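Local coordinates for RagB/SusD domain protein (Flavobacterium johnsoniae, PDB 5J90) that binds chitin and, as a SusD-like outer-membrane lipoprotein encoded in a chitin-utilization locus, probably captures chitin chains at the cell surface, at residues A65-F70 and D264-A269; N76-L81 and K452-G457; V465-F470 and G491-G496. All coordinates share one frame; numbering follows the deposited sequence.

Overall arrangement
The three contacts form a chain of neighbours along one part of this SusD-like protein, rich in helix and poor in strand. Contacts 1 and 2 share the loop between strand 64-65 and helix 83-108; their centres lie 16 Å apart, and Thr66 CG2 meets Thr77 CG2 at 4.1 Å. Contacts 2 and 3 share the loop between helices 432-442 and 472-477, with centres 12 Å apart: Tyr79 CD1 packs on Val465 CG2 at 3.5 Å, and Leu81 CD1 reaches Asn469, Arg467 and Gly495. Contacts 1 and 3 do not touch, their nearest atoms being about 13 Å apart. A bound 1,2-ethanediol, probably from the crystallisation liquor, lies about 4 Å from the Arg466 side chain.

Contact 1: A65-F70 and D264-A269; sequences ATPTGF and DIRMSA
Asp264 OD1 is gripped by two groups: Thr68 OG1 donates to it at 2.9 Å, and Lys309 NZ adds a salt bridge. The threonine hydroxyl arrives on the anti side of the carboxylate, 33° out of its plane. It gets there because Thr68 OG1 stands beside the backbone N, anti to the carbonyl carbon (chi1 -51°). Asp264 OD2 accepts from Gln50 NE2 and lies in the plane of the Phe70 ring at its edge, where Phe70 CZ comes 3.8 Å from Asp264 CG. The Phe70 ring is covered on one face by Thr68 CG2, centred above it.

The backbone of Asp264 is held too. Thr66 OG1 donates to Asp264 O at 2.8 Å from above the carbonyl plane and accepts from Thr68 N, an ST turn; both threonine hydroxyls thus meet Asp264. Next to this, Ala65 and Arg266 form an antiparallel hydrogen-bonded pair, the link between the short strands 64-65 and 266-267: Ala65 N to Arg266 O is 3.0 Å and Arg266 N to Ala65 O is 2.8 Å. Side-chain carbons flank the pair: Ile265 CD1 lies 3.5 Å from Ala65 O, while Pro67 CD meets Arg266 CG at 3.9 Å, the two side chains crossing at about a right angle. Arg266 then bends back, and its NE donates almost straight (173°) to Ile265 O.

With a lysine, an amide and a hydroxyl around it, the Asp264 carboxylate is probably kept ionised, and its bonds tie the turn after strand 64-65 to residues just before strand 266-267.

Contact 2: N76-L81 and K452-G457; sequences NTTYAL and KNYSGG
Two loops, one with a 3-10 turn at 76-77 and leading into helix 83-108, the other between helices 432-442 and 472-477, meet through the backbones of Thr78 and Tyr454. Tyr454 N donates to Thr78 O at 2.8 Å, nearly straight at the hydrogen (171°). Asn453 CA adds a C-H contact to the same oxygen at 3.5 Å. The Thr78 and Tyr454 side chains run side by side, with Thr78 OG1 at the ring edge, 3.5 Å from Tyr454 CD2; that hydroxyl is hydrogen-bonded to Gly73 O and Asn75 N.

An Asx turn shapes the partner loop: Asn453 OD1 accepts from Ser455 N at 3.1 Å, in the carbonyl plane. Asn453 CG, anti to the backbone N (chi1 -177°), is thereby set beside Tyr79 CD2. Asn453 ND2, bonded to Ile459 O and Thr461 OG1, stands at the Tyr79 ring edge, 3.8 Å from Tyr79 CD2, with amide and ring planes 86° apart. Tyr79 O approaches Ser455 CB to 3.1 Å, and Ala80 CB packs against Tyr454 CB at 4.2 Å. Thr78 CG2 lies beside Lys452 CB, while Lys452 O, buried and without a hydrogen-bond partner in the model, lies 3.6 Å from Thr78 CA in a CA-H...O contact.

Contact 3: V465-F470 and G491-G496; sequences VRRINF and GPDNGG
The tight part of this contact gathers round Asp493 OD1, which accepts from Arg467 NH1 at 2.9 Å, Arg467 NH2 at 3.2 Å and Phe470 N at 3.0 Å. The arginine approaches in an end-on salt bridge, both nitrogens to this one oxygen; NH1 meets the anti lone pair of OD1, NH2 comes to the same side but out of the carboxylate plane, and Phe470 N meets the syn lone pair. Asp493 OD1 lies in the guanidinium plane, yet the carboxylate plane is turned 53° from it. Arg467 CG, between the backbone N and the carbonyl carbon (chi1 67°), is thereby placed against Asn494 O. The group is further fixed by NH1 donating to Asn494 O at 3.0 Å and by NE donating to Phe134 O. Arg467 NH2 sits 3.4 Å above the centre of the Phe470 ring, and Phe470 CG lies in the guanidinium plane, so the guanidinium meets that ring face with its edge, not flat.

Packing stays close at Gly495. Its oxygen accepts from Arg466 N at 2.8 Å, almost in line with the carbonyl (175°), and from Arg467 N at 3.3 Å, above the carbonyl plane. With no side chain in the way, Gly495 CA comes to 3.2 Å from Arg467 O, a buried oxygen that has no hydrogen-bond partner in the model.

The other flank is looser: Asn494 directs its CB away from 465-470, and Pro492 scarcely touches that segment. Pro492 instead packs on Gly457 of the second subunit. Arg466 touches Gly496 through CG while its guanidinium leaves for a salt bridge with Asp502. An inverse gamma turn centred on Asp493 and an Asx turn, Asn494 OD1 accepting from Gly496 N, shape 491-496, where the chain after helix 479-489 returns to the loop before helix 472-477.

Contact 1: A65-F70 and D264-A269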
loop_
_atom_site.group_PDB
_atom_site.type_symbol
_atom_site.label_atom_id
_atom_site.label_comp_id
_atom_site.label_asym_id
_atom_site.label_seq_id
_atom_site.Cartn_x
_atom_site.Cartn_y
_atom_site.Cartn_z
ATOM N N ALA A 65 3.294 -11.166 26.792
ATOM C CA ALA A 65 2.433 -10.079 27.262
ATOM C C ALA A 65 2.900 -9.605 28.622
ATOM O O ALA A 65 3.435 -10.391 29.411
ATOM C CB ALA A 65 0.986 -10.537 27.339
ATOM N N THR A 66 2.719 -8.319 28.893
ATOM C CA THR A 66 3.127 -7.777 30.185
ATOM C C THR A 66 1.979 -7.757 31.204
ATOM O O THR A 66 0.830 -7.481 30.853
ATOM C CB THR A 66 3.723 -6.363 30.051
ATOM O OG1 THR A 66 4.234 -5.951 31.329
ATOM C CG2 THR A 66 2.662 -5.366 29.598
ATOM N N PRO A 67 2.290 -8.070 32.477
ATOM C CA PRO A 67 1.306 -7.913 33.556
ATOM C C PRO A 67 1.330 -6.507 34.142
ATOM O O PRO A 67 0.534 -6.205 35.034
ATOM C CB PRO A 67 1.813 -8.891 34.612
ATOM C CG PRO A 67 3.304 -8.819 34.468
ATOM C CD PRO A 67 3.542 -8.683 32.958
ATOM N N THR A 68 2.229 -5.659 33.649
ATOM C CA THR A 68 2.488 -4.360 34.266
ATOM C C THR A 68 1.786 -3.225 33.531
ATOM O O THR A 68 1.869 -3.118 32.305
ATOM C CB THR A 68 3.995 -4.076 34.295
ATOM O OG1 THR A 68 4.678 -5.196 34.877
ATOM C CG2 THR A 68 4.293 -2.808 35.091
ATOM N N GLY A 69 1.098 -2.373 34.284
ATOM C CA GLY A 69 0.383 -1.246 33.708
ATOM C C GLY A 69 1.248 -0.012 33.545
ATOM O O GLY A 69 0.963 1.039 34.123
ATOM N N PHE A 70 2.309 -0.130 32.750
ATOM C CA PHE A 70 3.228 0.982 32.529
ATOM C C PHE A 70 2.491 2.235 32.082
ATOM O O PHE A 70 1.591 2.159 31.247
ATOM C CB PHE A 70 4.233 0.635 31.431
ATOM C CG PHE A 70 5.099 -0.551 31.731
ATOM C CD1 PHE A 70 4.892 -1.759 31.077
ATOM C CD2 PHE A 70 6.147 -0.456 32.634
ATOM C CE1 PHE A 70 5.706 -2.850 31.332
ATOM C CE2 PHE A 70 6.960 -1.547 32.890
ATOM C CZ PHE A 70 6.735 -2.743 32.237
ATOM N N ASP A 264 8.159 -8.706 34.475
ATOM C CA ASP A 264 7.613 -7.681 33.586
ATOM C C ASP A 264 7.118 -8.246 32.255
ATOM O O ASP A 264 6.557 -7.517 31.429
ATOM C CB ASP A 264 8.654 -6.602 33.310
ATOM C CG ASP A 264 8.567 -5.436 34.272
ATOM O OD1 ASP A 264 7.570 -5.333 35.032
ATOM O OD2 ASP A 264 9.503 -4.611 34.242
ATOM N N ILE A 265 7.338 -9.533 32.033
ATOM C CA ILE A 265 6.829 -10.186 30.825
ATOM C C ILE A 265 6.440 -11.622 31.164
ATOM O O ILE A 265 7.091 -12.279 32.002
ATOM C CB ILE A 265 7.836 -10.098 29.632
ATOM C CG1 ILE A 265 7.127 -10.306 28.279
ATOM C CG2 ILE A 265 8.996 -11.071 29.789
ATOM C CD1 ILE A 265 6.266 -9.122 27.869
ATOM N N ARG A 266 5.365 -12.087 30.533
ATOM C CA ARG A 266 4.791 -13.402 30.797
ATOM C C ARG A 266 4.394 -14.083 29.487
ATOM O O ARG A 266 4.376 -13.452 28.420
ATOM C CB ARG A 266 3.527 -13.272 31.660
ATOM C CG ARG A 266 3.679 -12.558 33.012
ATOM C CD ARG A 266 4.219 -13.463 34.121
ATOM N NE ARG A 266 5.668 -13.577 34.064
ATOM C CZ ARG A 266 6.420 -14.191 34.976
ATOM N NH1 ARG A 266 5.861 -14.749 36.047
ATOM N NH2 ARG A 266 7.732 -14.237 34.821
ATOM N N MET A 267 4.077 -15.371 29.563
ATOM C CA MET A 267 3.386 -16.064 28.485
ATOM C C MET A 267 2.168 -15.251 28.039
ATOM O O MET A 267 1.487 -14.636 28.865
ATOM C CB MET A 267 2.925 -17.427 28.995
ATOM C CG MET A 267 2.244 -18.305 27.960
ATOM S SD MET A 267 1.622 -19.795 28.774
ATOM C CE MET A 267 1.312 -20.843 27.357
ATOM N N SER A 268 1.892 -15.236 26.735
ATOM C CA SER A 268 0.730 -14.517 26.211
ATOM C C SER A 268 -0.518 -15.389 26.118
ATOM O O SER A 268 -0.439 -16.617 26.097
ATOM C CB SER A 268 1.030 -14.001 24.805
ATOM O OG SER A 268 1.114 -15.101 23.921
ATOM N N ALA A 269 -1.673 -14.737 26.017
ATOM C CA ALA A 269 -2.924 -15.446 25.778
ATOM C C ALA A 269 -2.944 -16.169 24.432
ATOM O O ALA A 269 -3.497 -17.257 24.329
ATOM C CB ALA A 269 -4.102 -14.492 25.882
#

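Contact 2: N76-L81 and K452-G457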
loop_
_atom_site.group_PDB
_atom_site.type_symbol
_atom_site.label_atom_id
_atom_site.label_comp_id
_atom_site.label_asym_id
_atom_site.label_seq_id
_atom_site.Cartn_x
_atom_site.Cartn_y
_atom_site.Cartn_z
ATOM N N ASN A 76 2.619 1.120 24.472
ATOM C CA ASN A 76 2.690 0.373 23.212
ATOM C C ASN A 76 1.665 -0.758 23.149
ATOM O O ASN A 76 1.148 -1.066 22.072
ATOM C CB ASN A 76 4.075 -0.254 23.024
ATOM C CG ASN A 76 5.124 0.709 22.478
ATOM O OD1 ASN A 76 4.859 1.875 22.169
ATOM N ND2 ASN A 76 6.343 0.204 22.363
ATOM N N THR A 77 1.380 -1.393 24.289
ATOM C CA THR A 77 0.487 -2.557 24.293
ATOM C C THR A 77 -0.976 -2.177 24.073
ATOM O O THR A 77 -1.785 -3.024 23.690
ATOM C CB THR A 77 0.601 -3.420 25.574
ATOM O OG1 THR A 77 -0.092 -2.786 26.657
ATOM C CG2 THR A 77 2.065 -3.627 25.955
ATOM N N THR A 78 -1.309 -0.911 24.325
ATOM C CA THR A 78 -2.656 -0.401 24.058
ATOM C C THR A 78 -2.632 0.608 22.907
ATOM O O THR A 78 -3.538 1.430 22.750
ATOM C CB THR A 78 -3.296 0.189 25.334
ATOM O OG1 THR A 78 -2.385 1.124 25.926
ATOM C CG2 THR A 78 -3.583 -0.930 26.344
ATOM N N TYR A 79 -1.584 0.507 22.093
ATOM C CA TYR A 79 -1.467 1.226 20.823
ATOM C C TYR A 79 -1.309 2.739 20.973
ATOM O O TYR A 79 -1.583 3.497 20.038
ATOM C CB TYR A 79 -2.619 0.885 19.872
ATOM C CG TYR A 79 -2.715 -0.584 19.484
ATOM C CD1 TYR A 79 -1.702 -1.488 19.795
ATOM C CD2 TYR A 79 -3.824 -1.064 18.795
ATOM C CE1 TYR A 79 -1.796 -2.836 19.427
ATOM C CE2 TYR A 79 -3.924 -2.400 18.419
ATOM C CZ TYR A 79 -2.910 -3.281 18.736
ATOM O OH TYR A 79 -3.004 -4.606 18.376
ATOM N N ALA A 80 -0.858 3.170 22.149
ATOM C CA ALA A 80 -0.354 4.524 22.335
ATOM C C ALA A 80 1.164 4.427 22.249
ATOM O O ALA A 80 1.843 4.152 23.240
ATOM C CB ALA A 80 -0.802 5.099 23.697
ATOM N N LEU A 81 1.704 4.618 21.051
ATOM C CA LEU A 81 3.135 4.401 20.867
ATOM C C LEU A 81 3.924 5.422 21.669
ATOM O O LEU A 81 3.652 6.627 21.591
ATOM C CB LEU A 81 3.521 4.453 19.383
ATOM C CG LEU A 81 2.848 3.419 18.472
ATOM C CD1 LEU A 81 3.463 3.463 17.081
ATOM C CD2 LEU A 81 2.962 2.020 19.060
ATOM N N LYS A 452 -8.345 -2.589 24.655
ATOM C CA LYS A 452 -8.157 -1.159 24.869
ATOM C C LYS A 452 -7.242 -0.601 23.782
ATOM O O LYS A 452 -6.136 -1.109 23.561
ATOM C CB LYS A 452 -7.545 -0.888 26.249
ATOM C CG LYS A 452 -8.412 -1.310 27.440
ATOM C CD LYS A 452 -9.718 -0.528 27.468
ATOM C CE LYS A 452 -10.499 -0.764 28.753
ATOM N NZ LYS A 452 -11.702 0.121 28.827
ATOM N N ASN A 453 -7.704 0.450 23.115
ATOM C CA ASN A 453 -6.977 1.069 22.013
ATOM C C ASN A 453 -6.938 2.576 22.244
ATOM O O ASN A 453 -7.934 3.269 22.016
ATOM C CB ASN A 453 -7.674 0.725 20.690
ATOM C CG ASN A 453 -6.950 1.272 19.460
ATOM O OD1 ASN A 453 -6.193 2.245 19.533
ATOM N ND2 ASN A 453 -7.217 0.660 18.313
ATOM N N TYR A 454 -5.791 3.076 22.697
ATOM C CA TYR A 454 -5.628 4.484 23.044
ATOM C C TYR A 454 -4.866 5.264 21.970
ATOM O O TYR A 454 -4.188 6.251 22.267
ATOM C CB TYR A 454 -4.915 4.612 24.395
ATOM C CG TYR A 454 -5.707 4.059 25.561
ATOM C CD1 TYR A 454 -7.023 4.452 25.776
ATOM C CD2 TYR A 454 -5.150 3.134 26.432
ATOM C CE1 TYR A 454 -7.758 3.950 26.835
ATOM C CE2 TYR A 454 -5.877 2.627 27.498
ATOM C CZ TYR A 454 -7.181 3.036 27.689
ATOM O OH TYR A 454 -7.912 2.534 28.745
ATOM N N SER A 455 -4.993 4.838 20.716
ATOM C CA SER A 455 -4.265 5.484 19.622
ATOM C C SER A 455 -4.952 6.721 19.063
ATOM O O SER A 455 -4.408 7.380 18.183
ATOM C CB SER A 455 -4.065 4.501 18.477
ATOM O OG SER A 455 -5.279 4.309 17.765
ATOM N N GLY A 456 -6.160 7.010 19.533
ATOM C CA GLY A 456 -6.901 8.152 19.021
ATOM C C GLY A 456 -7.313 8.012 17.568
ATOM O O GLY A 456 -7.541 9.013 16.884
ATOM N N GLY A 457 -7.404 6.777 17.090
ATOM C CA GLY A 457 -7.850 6.519 15.734
ATOM C C GLY A 457 -6.736 6.247 14.733
ATOM O O GLY A 457 -7.006 5.835 13.606
#

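Contact 3: V465-F470 and G491-G496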
loop_
_atom_site.group_PDB
_atom_site.type_symbol
_atom_site.label_atom_id
_atom_site.label_comp_id
_atom_site.label_asym_id
_atom_site.label_seq_id
_atom_site.Cartn_x
_atom_site.Cartn_y
_atom_site.Cartn_z
ATOM N N VAL A 465 -0.718 -2.587 15.119
ATOM C CA VAL A 465 0.403 -1.710 14.809
ATOM C C VAL A 465 1.087 -2.163 13.528
ATOM O O VAL A 465 1.542 -3.312 13.420
ATOM C CB VAL A 465 1.426 -1.684 15.964
ATOM C CG1 VAL A 465 2.538 -0.704 15.641
ATOM C CG2 VAL A 465 0.742 -1.332 17.292
ATOM N N ARG A 466 1.144 -1.268 12.546
ATOM C CA ARG A 466 1.753 -1.601 11.256
ATOM C C ARG A 466 3.205 -1.124 11.171
ATOM O O ARG A 466 3.983 -1.634 10.366
ATOM C CB ARG A 466 0.929 -1.061 10.078
ATOM C CG ARG A 466 -0.558 -1.405 10.143
ATOM C CD ARG A 466 -0.868 -2.879 10.390
ATOM N NE ARG A 466 -0.549 -3.730 9.240
ATOM C CZ ARG A 466 -0.973 -4.984 9.095
ATOM N NH1 ARG A 466 -1.758 -5.553 10.004
ATOM N NH2 ARG A 466 -0.636 -5.678 8.021
ATOM N N ARG A 467 3.569 -0.134 11.990
ATOM C CA ARG A 467 4.937 0.387 12.012
ATOM C C ARG A 467 5.117 1.235 13.253
ATOM O O ARG A 467 4.148 1.530 13.953
ATOM C CB ARG A 467 5.229 1.251 10.772
ATOM C CG ARG A 467 4.423 2.555 10.751
ATOM C CD ARG A 467 4.744 3.400 9.529
ATOM N NE ARG A 467 6.057 4.055 9.599
ATOM C CZ ARG A 467 6.267 5.260 10.124
ATOM N NH1 ARG A 467 5.274 5.941 10.695
ATOM N NH2 ARG A 467 7.483 5.786 10.071
ATOM N N ILE A 468 6.362 1.639 13.506
ATOM C CA ILE A 468 6.636 2.627 14.546
ATOM C C ILE A 468 6.994 3.950 13.872
ATOM O O ILE A 468 7.626 3.984 12.809
ATOM C CB ILE A 468 7.735 2.134 15.520
ATOM C CG1 ILE A 468 7.259 0.845 16.194
ATOM C CG2 ILE A 468 8.086 3.213 16.558
ATOM C CD1 ILE A 468 8.257 0.235 17.180
ATOM N N ASN A 469 6.562 5.045 14.494
ATOM C CA ASN A 469 6.821 6.390 13.977
ATOM C C ASN A 469 8.280 6.823 14.134
ATOM O O ASN A 469 8.999 6.314 15.005
ATOM C CB ASN A 469 5.875 7.413 14.627
ATOM C CG ASN A 469 5.971 7.415 16.139
ATOM O OD1 ASN A 469 5.748 6.390 16.792
ATOM N ND2 ASN A 469 6.323 8.565 16.708
ATOM N N PHE A 470 8.717 7.745 13.287
ATOM C CA PHE A 470 10.112 8.189 13.300
ATOM C C PHE A 470 10.485 8.766 14.675
ATOM O O PHE A 470 9.640 9.332 15.376
ATOM C CB PHE A 470 10.366 9.187 12.162
ATOM C CG PHE A 470 10.176 8.601 10.785
ATOM C CD1 PHE A 470 10.799 7.419 10.418
ATOM C CD2 PHE A 470 9.373 9.245 9.848
ATOM C CE1 PHE A 470 10.629 6.888 9.132
ATOM C CE2 PHE A 470 9.189 8.723 8.575
ATOM C CZ PHE A 470 9.814 7.553 8.211
ATOM N N GLY A 491 2.447 8.913 3.649
ATOM C CA GLY A 491 1.278 9.166 4.467
ATOM C C GLY A 491 1.697 9.591 5.855
ATOM O O GLY A 491 2.883 9.802 6.101
ATOM N N PRO A 492 0.732 9.718 6.771
ATOM C CA PRO A 492 1.007 10.202 8.130
ATOM C C PRO A 492 2.024 9.350 8.887
ATOM O O PRO A 492 2.013 8.118 8.820
ATOM C CB PRO A 492 -0.369 10.140 8.810
ATOM C CG PRO A 492 -1.343 10.297 7.674
ATOM C CD PRO A 492 -0.712 9.558 6.519
ATOM N N ASP A 493 2.893 10.019 9.629
ATOM C CA ASP A 493 3.944 9.341 10.380
ATOM C C ASP A 493 3.389 8.853 11.715
ATOM O O ASP A 493 3.631 9.450 12.772
ATOM C CB ASP A 493 5.120 10.300 10.585
ATOM C CG ASP A 493 6.261 9.695 11.395
ATOM O OD1 ASP A 493 6.415 8.452 11.452
ATOM O OD2 ASP A 493 7.025 10.494 11.981
ATOM N N ASN A 494 2.613 7.776 11.654
ATOM C CA ASN A 494 2.068 7.146 12.849
ATOM C C ASN A 494 2.059 5.630 12.664
ATOM O O ASN A 494 2.498 5.128 11.633
ATOM C CB ASN A 494 0.680 7.704 13.203
ATOM C CG ASN A 494 -0.363 7.421 12.147
ATOM O OD1 ASN A 494 -0.430 6.333 11.587
ATOM N ND2 ASN A 494 -1.202 8.414 11.876
ATOM N N GLY A 495 1.542 4.908 13.651
ATOM C CA GLY A 495 1.650 3.460 13.664
ATOM C C GLY A 495 0.663 2.716 12.789
ATOM O O GLY A 495 0.781 1.494 12.644
ATOM N N GLY A 496 -0.309 3.415 12.204
ATOM C CA GLY A 496 -1.285 2.774 11.342
ATOM C C GLY A 496 -0.933 2.798 9.867
ATOM O O GLY A 496 -1.532 2.079 9.074
#